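Local coordinates for protein aldose 1-epimerase (Escherichia coli, PDB 3NRE) that probably interconverts the alpha and beta anomers of aldose sugars, at residues A[150-160]-A[213-224]. Sequence-based numbering, arbitrary orientation. Where two conformers were deposited one is given.
Sequences PYFPLSPQTRI and IEQPQEGYAIIM
Phe152 turns its ring onto the hairpin 213-224, where CG1 of Ile213 lies over the centre of one face while CD1 of Ile222 and CE of Met224, a selenomethionine, meet the edge; CZ of Phe152 is 3.8 Å from that CE. A flat ring suits a place between two sheets of this beta-rich fold: strand 150-153 belongs to one, the hairpin to the other, and Phe251 also meets the ring. Seven residues after Phe152, the chain joins the hairpin's own sheet, Arg159 and Glu214 forming an antiparallel hydrogen-bonded pair. Long enough to meet across it, Arg159 grips the extended Glu214 side-on, NH2 at 3.0 Å and NE at 3.2 Å from OE1, which lies near the guanidinium plane and receives NH2 on its syn lone pair. Glu214 OE2 bridges to Arg212; two arginine partners probably help keep the carboxylate ionised. Next along the strand, Gln215, bent at chi2 (-71°), offers donor and acceptor at once. Its NE2 donates to Pro153 O (3.0 Å), from above that carbonyl's plane; Thr158 OG1 (2.8 Å) and Gln217 NE2 (3.1 Å) reach its OE1 from opposite faces of the Gln215 amide. A leucine here would probably leave Pro153 O, Thr158 OG1 and Gln217 NE2 without these mates, weakening the tie between turn and hairpin. The chemistry is thus divided: apolar packing joins the sheets, an amide ties the end of strand 150-153 and the following turn to the hairpin, and a salt bridge links paired strands.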
ATOM      1  N   PRO A 150       0.056  -1.762  -3.852  1.00 21.00           N
ATOM      2  CA  PRO A 150      -0.235  -2.503  -5.078  1.00 20.17           C
ATOM      3  C   PRO A 150       0.908  -2.481  -6.071  1.00 21.35           C
ATOM      4  O   PRO A 150       1.610  -1.460  -6.213  1.00 21.53           O
ATOM      5  CB  PRO A 150      -1.491  -1.802  -5.617  1.00 21.60           C
ATOM      6  CG  PRO A 150      -1.409  -0.441  -5.081  1.00 21.48           C
ATOM      7  CD  PRO A 150      -0.691  -0.491  -3.800  1.00 24.30           C
ATOM      8  N   TYR A 151       1.041  -3.589  -6.786  1.00 17.56           N
ATOM      9  CA  TYR A 151       1.979  -3.757  -7.849  1.00 19.09           C
ATOM     10  C   TYR A 151       1.235  -3.741  -9.178  1.00 20.95           C
ATOM     11  O   TYR A 151       0.379  -4.609  -9.430  1.00 21.75           O
ATOM     12  CB  TYR A 151       2.674  -5.104  -7.740  1.00 18.38           C
ATOM     13  CG  TYR A 151       3.590  -5.279  -6.529  1.00 16.63           C
ATOM     14  CD1 TYR A 151       3.067  -5.645  -5.281  1.00 19.20           C
ATOM     15  CD2 TYR A 151       4.958  -5.136  -6.647  1.00 20.25           C
ATOM     16  CE1 TYR A 151       3.925  -5.833  -4.176  1.00 20.69           C
ATOM     17  CE2 TYR A 151       5.795  -5.354  -5.550  1.00 21.48           C
ATOM     18  CZ  TYR A 151       5.268  -5.663  -4.348  1.00 18.54           C
ATOM     19  OH  TYR A 151       6.101  -5.881  -3.257  1.00 20.20           O
ATOM     20  N   PHE A 152       1.551  -2.770 -10.035  1.00 20.31           N
ATOM     21  CA  PHE A 152       0.909  -2.653 -11.347  1.00 20.14           C
ATOM     22  C   PHE A 152       1.840  -3.111 -12.464  1.00 24.51           C
ATOM     23  O   PHE A 152       3.041  -2.925 -12.386  1.00 23.01           O
ATOM     24  CB  PHE A 152       0.583  -1.196 -11.624  1.00 23.00           C
ATOM     25  CG  PHE A 152      -0.426  -0.613 -10.690  1.00 19.09           C
ATOM     26  CD1 PHE A 152      -1.778  -0.793 -10.935  1.00 25.96           C
ATOM     27  CD2 PHE A 152      -0.036   0.055  -9.563  1.00 23.99           C
ATOM     28  CE1 PHE A 152      -2.736  -0.298 -10.063  1.00 25.17           C
ATOM     29  CE2 PHE A 152      -0.998   0.596  -8.695  1.00 22.96           C
ATOM     30  CZ  PHE A 152      -2.349   0.435  -8.959  1.00 23.30           C
ATOM     31  N   PRO A 153       1.277  -3.639 -13.579  1.00 21.02           N
ATOM     32  CA  PRO A 153       2.072  -4.000 -14.728  1.00 25.11           C
ATOM     33  C   PRO A 153       2.751  -2.746 -15.258  1.00 23.98           C
ATOM     34  O   PRO A 153       2.178  -1.671 -15.204  1.00 24.25           O
ATOM     35  CB  PRO A 153       1.054  -4.509 -15.744  1.00 26.04           C
ATOM     36  CG  PRO A 153      -0.243  -4.629 -14.954  1.00 25.15           C
ATOM     37  CD  PRO A 153      -0.162  -3.875 -13.751  1.00 26.26           C
ATOM     38  N   LEU A 154       3.937  -2.907 -15.789  1.00 25.14           N
ATOM     39  CA  LEU A 154       4.623  -1.770 -16.423  1.00 26.20           C
ATOM     40  C   LEU A 154       4.992  -2.062 -17.841  1.00 29.29           C
ATOM     41  O   LEU A 154       5.617  -3.079 -18.122  1.00 31.28           O
ATOM     42  CB  LEU A 154       5.907  -1.441 -15.642  1.00 25.49           C
ATOM     43  CG  LEU A 154       6.747  -0.241 -16.053  1.00 26.53           C
ATOM     44  CD1 LEU A 154       5.922   1.049 -16.041  1.00 27.78           C
ATOM     45  CD2 LEU A 154       7.988  -0.042 -15.146  1.00 23.76           C
ATOM     46  N   SER A 155       4.626  -1.131 -18.727  1.00 29.54           N
ATOM     47  CA  SER A 155       4.955  -1.165 -20.132  1.00 30.82           C
ATOM     48  C   SER A 155       5.720   0.111 -20.470  1.00 29.81           C
ATOM     49  O   SER A 155       5.538   1.119 -19.771  1.00 28.92           O
ATOM     50  CB  SER A 155       3.643  -1.239 -20.933  1.00 29.02           C
ATOM     51  OG  SER A 155       3.791  -0.723 -22.226  1.00 41.57           O
ATOM     52  N   PRO A 156       6.533   0.092 -21.566  1.00 30.56           N
ATOM     53  CA  PRO A 156       7.174   1.322 -22.037  1.00 33.02           C
ATOM     54  C   PRO A 156       6.133   2.394 -22.270  1.00 34.39           C
ATOM     55  O   PRO A 156       6.460   3.569 -22.199  1.00 38.53           O
ATOM     56  CB  PRO A 156       7.822   0.917 -23.365  1.00 37.61           C
ATOM     57  CG  PRO A 156       8.046  -0.520 -23.267  1.00 37.16           C
ATOM     58  CD  PRO A 156       6.967  -1.083 -22.344  1.00 33.28           C
ATOM     59  N   GLN A 157       4.878   1.982 -22.529  1.00 31.20           N
ATOM     60  CA  GLN A 157       3.819   2.963 -22.878  1.00 32.49           C
ATOM     61  C   GLN A 157       3.060   3.442 -21.622  1.00 29.50           C
ATOM     62  O   GLN A 157       2.305   4.390 -21.729  1.00 31.80           O
ATOM     63  CB  GLN A 157       2.784   2.355 -23.826  1.00 31.94           C
ATOM     64  CG  GLN A 157       3.376   1.473 -24.914  1.00 33.13           C
ATOM     65  CD  GLN A 157       4.378   2.112 -25.778  1.00 35.13           C
ATOM     66  OE1 GLN A 157       4.417   3.338 -25.936  1.00 47.77           O
ATOM     67  NE2 GLN A 157       5.145   1.260 -26.504  1.00 39.23           N
ATOM     68  N   THR A 158       3.187   2.771 -20.499  1.00 29.25           N
ATOM     69  CA  THR A 158       2.467   3.179 -19.250  1.00 26.55           C
ATOM     70  C   THR A 158       2.767   4.628 -18.826  1.00 31.54           C
ATOM     71  O   THR A 158       3.910   5.107 -18.957  1.00 31.11           O
ATOM     72  CB  THR A 158       2.851   2.262 -18.056  1.00 32.38           C
ATOM     73  OG1 THR A 158       2.652   0.904 -18.409  1.00 27.24           O
ATOM     74  CG2 THR A 158       2.001   2.545 -16.840  1.00 25.23           C
ATOM     75  N   ARG A 159       1.729   5.317 -18.341  1.00 29.00           N
ATOM     76  CA  ARG A 159       1.847   6.683 -17.826  1.00 32.49           C
ATOM     77  C   ARG A 159       0.992   6.776 -16.561  1.00 31.24           C
ATOM     78  O   ARG A 159      -0.027   6.128 -16.463  1.00 32.61           O
ATOM     79  CB  ARG A 159       1.392   7.733 -18.862  1.00 35.72           C
ATOM     80  CG  ARG A 159       2.229   7.687 -20.202  1.00 38.84           C
ATOM     81  CD  ARG A 159       1.985   8.884 -21.053  1.00 46.15           C
ATOM     82  NE  ARG A 159       0.565   9.237 -21.128  1.00 46.35           N
ATOM     83  CZ  ARG A 159       0.111  10.425 -21.546  1.00 53.40           C
ATOM     84  NH1 ARG A 159       0.967  11.356 -21.937  1.00 51.72           N
ATOM     85  NH2 ARG A 159      -1.203  10.675 -21.577  1.00 54.05           N
ATOM     86  N   ILE A 160       1.454   7.543 -15.579  1.00 29.73           N
ATOM     87  CA  ILE A 160       0.668   7.811 -14.373  1.00 28.56           C
ATOM     88  C   ILE A 160       0.526   9.309 -14.118  1.00 33.61           C
ATOM     89  O   ILE A 160       1.326  10.122 -14.609  1.00 35.37           O
ATOM     90  CB  ILE A 160       1.301   7.166 -13.112  1.00 28.80           C
ATOM     91  CG1 ILE A 160       2.671   7.770 -12.816  1.00 26.00           C
ATOM     92  CG2 ILE A 160       1.412   5.658 -13.307  1.00 25.34           C
ATOM     93  CD1 ILE A 160       3.223   7.364 -11.415  1.00 30.77           C
ATOM     94  N   ILE A 213      -3.773   5.475 -13.600  1.00 29.35           N
ATOM     95  CA  ILE A 213      -2.737   4.645 -14.158  1.00 31.59           C
ATOM     96  C   ILE A 213      -3.180   4.308 -15.590  1.00 30.19           C
ATOM     97  O   ILE A 213      -4.126   3.543 -15.748  1.00 30.33           O
ATOM     98  CB  ILE A 213      -2.539   3.342 -13.335  1.00 27.52           C
ATOM     99  CG1 ILE A 213      -2.006   3.630 -11.919  1.00 32.66           C
ATOM    100  CG2 ILE A 213      -1.576   2.392 -14.007  1.00 29.12           C
ATOM    101  CD1 ILE A 213      -3.101   3.897 -10.886  1.00 34.92           C
ATOM    102  N   GLU A 214      -2.483   4.825 -16.610  1.00 29.04           N
ATOM    103  CA  GLU A 214      -2.851   4.574 -17.985  1.00 28.33           C
ATOM    104  C   GLU A 214      -2.058   3.454 -18.598  1.00 28.92           C
ATOM    105  O   GLU A 214      -0.818   3.475 -18.523  1.00 29.25           O
ATOM    106  CB  GLU A 214      -2.632   5.817 -18.854  1.00 34.05           C
ATOM    107  CG  GLU A 214      -3.453   6.993 -18.395  1.00 42.29           C
ATOM    108  CD  GLU A 214      -3.128   8.302 -19.115  1.00 52.05           C
ATOM    109  OE1 GLU A 214      -2.294   8.328 -20.052  1.00 52.82           O
ATOM    110  OE2 GLU A 214      -3.705   9.322 -18.699  1.00 49.66           O
ATOM    111  N   GLN A 215      -2.770   2.535 -19.262  1.00 28.13           N
ATOM    112  CA  GLN A 215      -2.185   1.350 -19.873  1.00 30.00           C
ATOM    113  C   GLN A 215      -2.578   1.380 -21.354  1.00 34.20           C
ATOM    114  O   GLN A 215      -3.352   0.555 -21.845  1.00 31.76           O
ATOM    115  CB  GLN A 215      -2.659   0.102 -19.120  1.00 30.15           C
ATOM    116  CG  GLN A 215      -2.277   0.086 -17.616  1.00 26.69           C
ATOM    117  CD  GLN A 215      -0.793  -0.137 -17.384  1.00 25.08           C
ATOM    118  OE1 GLN A 215       0.022   0.040 -18.318  1.00 27.85           O
ATOM    119  NE2 GLN A 215      -0.435  -0.664 -16.187  1.00 24.67           N
ATOM    120  N   PRO A 216      -2.062   2.378 -22.068  1.00 35.91           N
ATOM    121  CA  PRO A 216      -2.582   2.609 -23.433  1.00 38.92           C
ATOM    122  C   PRO A 216      -2.379   1.444 -24.416  1.00 38.25           C
ATOM    123  O   PRO A 216      -3.173   1.292 -25.359  1.00 41.19           O
ATOM    124  CB  PRO A 216      -1.835   3.851 -23.880  1.00 41.15           C
ATOM    125  CG  PRO A 216      -0.705   4.009 -23.039  1.00 42.22           C
ATOM    126  CD  PRO A 216      -0.996   3.330 -21.725  1.00 38.26           C
ATOM    127  N   GLN A 217      -1.328   0.652 -24.188  1.00 37.23           N
ATOM    128  CA  GLN A 217      -1.022  -0.508 -25.038  1.00 38.41           C
ATOM    129  C   GLN A 217      -2.112  -1.569 -25.001  1.00 39.42           C
ATOM    130  O   GLN A 217      -2.207  -2.373 -25.959  1.00 38.90           O
ATOM    131  CB  GLN A 217       0.355  -1.110 -24.681  1.00 39.06           C
ATOM    132  CG  GLN A 217       0.448  -1.847 -23.366  1.00 34.38           C
ATOM    133  CD  GLN A 217       0.356  -0.962 -22.107  1.00 40.21           C
ATOM    134  OE1 GLN A 217       0.361   0.271 -22.167  1.00 34.09           O
ATOM    135  NE2 GLN A 217       0.292  -1.604 -20.964  1.00 34.46           N
ATOM    136  N   GLU A 218      -2.895  -1.568 -23.908  1.00 39.11           N
ATOM    137  CA  GLU A 218      -4.026  -2.474 -23.646  0.50 40.56           C
ATOM    138  C   GLU A 218      -5.362  -1.730 -23.789  1.00 44.66           C
ATOM    139  O   GLU A 218      -6.441  -2.320 -23.592  1.00 48.43           O
ATOM    140  CB  GLU A 218      -3.987  -3.038 -22.211  0.50 40.41           C
ATOM    141  CG  GLU A 218      -2.769  -3.873 -21.792  0.50 37.14           C
ATOM    142  CD  GLU A 218      -2.803  -5.294 -22.349  0.50 41.41           C
ATOM    143  OE1 GLU A 218      -3.640  -5.580 -23.229  0.50 47.20           O
ATOM    144  OE2 GLU A 218      -1.984  -6.120 -21.909  0.50 51.63           O
ATOM    145  N   GLY A 219      -5.302  -0.441 -24.090  1.00 44.28           N
ATOM    146  CA  GLY A 219      -6.486   0.401 -24.206  1.00 47.30           C
ATOM    147  C   GLY A 219      -7.330   0.700 -22.967  1.00 44.52           C
ATOM    148  O   GLY A 219      -8.467   1.119 -23.107  1.00 44.04           O
ATOM    149  N   TYR A 220      -6.797   0.526 -21.757  1.00 40.40           N
ATOM    150  CA  TYR A 220      -7.538   0.928 -20.538  1.00 34.23           C
ATOM    151  C   TYR A 220      -6.706   1.817 -19.589  1.00 36.16           C
ATOM    152  O   TYR A 220      -5.483   2.013 -19.770  1.00 34.84           O
ATOM    153  CB  TYR A 220      -8.044  -0.302 -19.799  1.00 34.85           C
ATOM    154  CG  TYR A 220      -6.946  -1.074 -19.097  1.00 34.70           C
ATOM    155  CD1 TYR A 220      -6.603  -0.771 -17.813  1.00 33.04           C
ATOM    156  CD2 TYR A 220      -6.217  -2.057 -19.741  1.00 35.40           C
ATOM    157  CE1 TYR A 220      -5.614  -1.445 -17.153  1.00 28.05           C
ATOM    158  CE2 TYR A 220      -5.197  -2.749 -19.081  1.00 29.65           C
ATOM    159  CZ  TYR A 220      -4.882  -2.419 -17.802  1.00 29.87           C
ATOM    160  OH  TYR A 220      -3.876  -3.050 -17.094  1.00 28.69           O
ATOM    161  N   ALA A 221      -7.397   2.368 -18.598  1.00 30.24           N
ATOM    162  CA  ALA A 221      -6.768   3.078 -17.495  1.00 32.75           C
ATOM    163  C   ALA A 221      -7.430   2.546 -16.226  1.00 30.82           C
ATOM    164  O   ALA A 221      -8.567   2.058 -16.274  1.00 34.09           O
ATOM    165  CB  ALA A 221      -6.973   4.575 -17.600  1.00 33.94           C
ATOM    166  N   ILE A 222      -6.728   2.663 -15.112  1.00 30.45           N
ATOM    167  CA  ILE A 222      -7.260   2.368 -13.780  1.00 29.61           C
ATOM    168  C   ILE A 222      -7.308   3.671 -13.025  1.00 31.69           C
ATOM    169  O   ILE A 222      -6.320   4.407 -13.020  1.00 30.49           O
ATOM    170  CB  ILE A 222      -6.357   1.401 -12.974  1.00 30.44           C
ATOM    171  CG1 ILE A 222      -6.350   0.027 -13.623  1.00 32.14           C
ATOM    172  CG2 ILE A 222      -6.810   1.310 -11.510  1.00 30.34           C
ATOM    173  CD1 ILE A 222      -5.765  -1.037 -12.748  1.00 40.99           C
ATOM    174  N   ILE A 223      -8.468   3.942 -12.422  1.00 30.96           N
ATOM    175  CA  ILE A 223      -8.719   5.148 -11.644  1.00 33.73           C
ATOM    176  C   ILE A 223      -8.694   4.727 -10.200  1.00 31.58           C
ATOM    177  O   ILE A 223      -9.514   3.935  -9.749  1.00 31.63           O
ATOM    178  CB  ILE A 223     -10.105   5.769 -11.891  1.00 35.25           C
ATOM    179  CG1 ILE A 223     -10.233   6.279 -13.315  1.00 41.83           C
ATOM    180  CG2 ILE A 223     -10.413   6.872 -10.854  1.00 37.71           C
ATOM    181  CD1 ILE A 223      -9.234   7.279 -13.678  1.00 50.28           C
HETATM  182  N   MSE A 224      -7.728   5.283  -9.493  1.00 29.80           N
HETATM  183  CA  MSE A 224      -7.543   5.028  -8.056  0.50 28.72           C
HETATM  184  C   MSE A 224      -8.122   6.201  -7.265  1.00 32.76           C
HETATM  185  O   MSE A 224      -7.786   7.368  -7.540  1.00 36.13           O
HETATM  186  CB  MSE A 224      -6.049   4.849  -7.687  0.50 27.32           C
HETATM  187  CG  MSE A 224      -5.768   4.847  -6.152  0.50 24.21           C
HETATM  188 SE   MSE A 224      -3.941   4.512  -5.441  0.38 26.06          SE
HETATM  189  CE  MSE A 224      -3.422   2.953  -6.389  0.50 16.95           C
TER